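Local coordinates for CELL WALL surface anchor family protein (Streptococcus pneumoniae, PDB 2WW8) that serves as the pilus adhesin RrgA of the pneumococcus, probably attaching the bacterium to host cells, at residues T118-K123 with T128-Q133. Residues are numbered along the deposited sequence; the frame is centred on the assembly and turned at random.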
loop_
_atom_site.group_PDB
_atom_site.type_symbol
_atom_site.label_atom_id
_atom_site.label_comp_id
_atom_site.label_asym_id
_atom_site.label_seq_id
_atom_site.Cartn_x
_atom_site.Cartn_y
_atom_site.Cartn_z
ATOM N N THR A 118 3.388 2.101 52.064
ATOM C CA THR A 118 4.588 2.298 51.251
ATOM C C THR A 118 4.254 2.441 49.757
ATOM O O THR A 118 3.461 1.687 49.192
ATOM C CB THR A 118 5.603 1.166 51.518
ATOM O OG1 THR A 118 5.917 1.168 52.914
ATOM C CG2 THR A 118 6.899 1.308 50.697
ATOM N N VAL A 119 4.861 3.440 49.132
ATOM C CA VAL A 119 4.604 3.766 47.732
ATOM C C VAL A 119 5.936 3.875 46.978
ATOM O O VAL A 119 6.664 4.871 47.116
ATOM C CB VAL A 119 3.768 5.075 47.572
ATOM C CG1 VAL A 119 3.639 5.494 46.097
ATOM C CG2 VAL A 119 2.400 4.949 48.228
ATOM N N GLU A 120 6.251 2.837 46.200
ATOM C CA GLU A 120 7.392 2.850 45.277
ATOM C C GLU A 120 7.019 3.330 43.860
ATOM O O GLU A 120 6.048 2.850 43.254
ATOM C CB GLU A 120 8.132 1.504 45.263
ATOM C CG GLU A 120 7.246 0.276 45.049
ATOM C CD GLU A 120 7.913 -0.778 44.163
ATOM O OE1 GLU A 120 9.157 -0.895 44.255
ATOM O OE2 GLU A 120 7.216 -1.478 43.381
ATOM N N VAL A 121 7.772 4.317 43.378
ATOM C CA VAL A 121 7.729 4.762 41.981
ATOM C C VAL A 121 9.033 4.351 41.275
ATOM O O VAL A 121 10.133 4.780 41.665
ATOM C CB VAL A 121 7.413 6.269 41.816
ATOM C CG1 VAL A 121 7.300 6.640 40.348
ATOM C CG2 VAL A 121 6.108 6.617 42.494
ATOM N N GLU A 122 8.888 3.494 40.260
ATOM C CA GLU A 122 10.009 2.991 39.463
ATOM C C GLU A 122 10.589 4.069 38.545
ATOM O O GLU A 122 9.914 5.062 38.256
ATOM C CB GLU A 122 9.547 1.832 38.584
ATOM C CG GLU A 122 8.913 0.649 39.277
ATOM C CD GLU A 122 9.942 -0.368 39.680
ATOM O OE1 GLU A 122 10.511 -1.049 38.797
ATOM O OE2 GLU A 122 10.170 -0.473 40.903
ATOM N N LYS A 123 11.816 3.852 38.072
ATOM C CA LYS A 123 12.434 4.739 37.081
ATOM C C LYS A 123 11.576 5.103 35.854
ATOM O O LYS A 123 11.741 6.206 35.336
ATOM C CB LYS A 123 13.807 4.219 36.643
ATOM C CG LYS A 123 14.646 3.777 37.813
ATOM C CD LYS A 123 16.123 3.841 37.486
ATOM C CE LYS A 123 16.873 3.661 38.794
ATOM N NZ LYS A 123 17.959 2.654 38.671
ATOM N N THR A 128 3.489 1.674 42.594
ATOM C CA THR A 128 2.964 0.530 43.344
ATOM C C THR A 128 2.726 0.875 44.822
ATOM O O THR A 128 3.577 1.501 45.463
ATOM C CB THR A 128 3.945 -0.659 43.228
ATOM O OG1 THR A 128 4.279 -0.851 41.848
ATOM C CG2 THR A 128 3.374 -1.946 43.812
ATOM N N VAL A 129 1.584 0.473 45.369
ATOM C CA VAL A 129 1.364 0.626 46.807
ATOM C C VAL A 129 1.644 -0.727 47.464
ATOM O O VAL A 129 0.849 -1.640 47.271
ATOM C CB VAL A 129 -0.071 1.117 47.089
ATOM C CG1 VAL A 129 -0.274 1.388 48.582
ATOM C CG2 VAL A 129 -0.368 2.374 46.268
ATOM N N GLN A 130 2.752 -0.866 48.200
ATOM C CA GLN A 130 3.286 -2.187 48.586
ATOM C C GLN A 130 2.339 -3.021 49.449
ATOM O O GLN A 130 1.682 -2.484 50.340
ATOM C CB GLN A 130 4.672 -2.076 49.249
ATOM C CG GLN A 130 5.831 -1.751 48.286
ATOM C CD GLN A 130 6.168 -2.903 47.323
ATOM O OE1 GLN A 130 5.614 -3.010 46.216
ATOM N NE2 GLN A 130 7.087 -3.771 47.746
ATOM N N GLY A 131 2.259 -4.319 49.166
ATOM C CA GLY A 131 1.340 -5.230 49.851
ATOM C C GLY A 131 -0.061 -4.682 50.088
ATOM O O GLY A 131 -0.593 -4.763 51.194
ATOM N N GLU A 132 -0.676 -4.120 49.055
ATOM C CA GLU A 132 -2.032 -3.596 49.184
ATOM C C GLU A 132 -2.921 -3.849 47.959
ATOM O O GLU A 132 -2.502 -3.640 46.819
ATOM C CB GLU A 132 -1.988 -2.100 49.516
ATOM C CG GLU A 132 -3.270 -1.548 50.129
ATOM C CD GLU A 132 -3.460 -1.954 51.583
ATOM O OE1 GLU A 132 -2.479 -2.417 52.211
ATOM O OE2 GLU A 132 -4.593 -1.796 52.096
ATOM N N GLN A 133 -4.150 -4.295 48.202
ATOM C CA GLN A 133 -5.148 -4.380 47.140
ATOM C C GLN A 133 -5.653 -3.001 46.703
ATOM O O GLN A 133 -5.989 -2.162 47.542
ATOM C CB GLN A 133 -6.338 -5.224 47.591
ATOM C CG GLN A 133 -7.676 -4.707 47.063
ATOM C CD GLN A 133 -8.735 -5.776 47.124
ATOM O OE1 GLN A 133 -9.403 -5.953 48.155
ATOM N NE2 GLN A 133 -8.880 -6.517 46.021
#
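With chi1 at 51°, Glu120 sets CG between its own backbone N and carbonyl carbon, and a bend at chi2 lays the chain beside Thr128 on the same face of a beta hairpin. Thr128 places OG1 next to its backbone N, and this hydroxyl gives a weak hydrogen bond to Glu120 OE2, 3.4 Å from OG1. Gln130 crosses the glutamate at a slant: its amide plane is turned 40° from the carboxylate, and Gln130 OE1 comes 3.6 Å from Glu120 OE2, two acceptors in contact without a hydrogen bond. Further along, Gln130 CG meets the methyl CG2 of Thr118 at 4.0 Å.

Beneath these side chains the backbones show how uneven an antiparallel pairing can be, a weak bond lying between two good ones. Glu120 and Thr128 form a hydrogen-bonded pair with unequal halves: Thr128 N reaches Glu120 O at 2.9 Å and almost straight (174°), whereas the return bond from Glu120 N to Thr128 O is weak. Val119 and Val129 make the next, non-hydrogen-bonded pair, in which each CA-H is directed at a carbonyl of the other strand, Val119 CA lying 3.4 Å from Thr128 O. Gln130 N then closes on Thr118 O at 2.8 Å.

On the other face the two buried valines meet loosely through their CG2 methyls. Val119 rests on Tyr99 of strand 97-105, the inner neighbour of strand 116-121, while Val129 packs on Pro725 and Ile727 of strand 724-730, which belongs to a second sheet. The hairpin thus forms one border of a five-stranded antiparallel sheet in the prealbumin-like domain, with strand 127-129 outermost and its valine bridging to the sheet that contains strand 724-730.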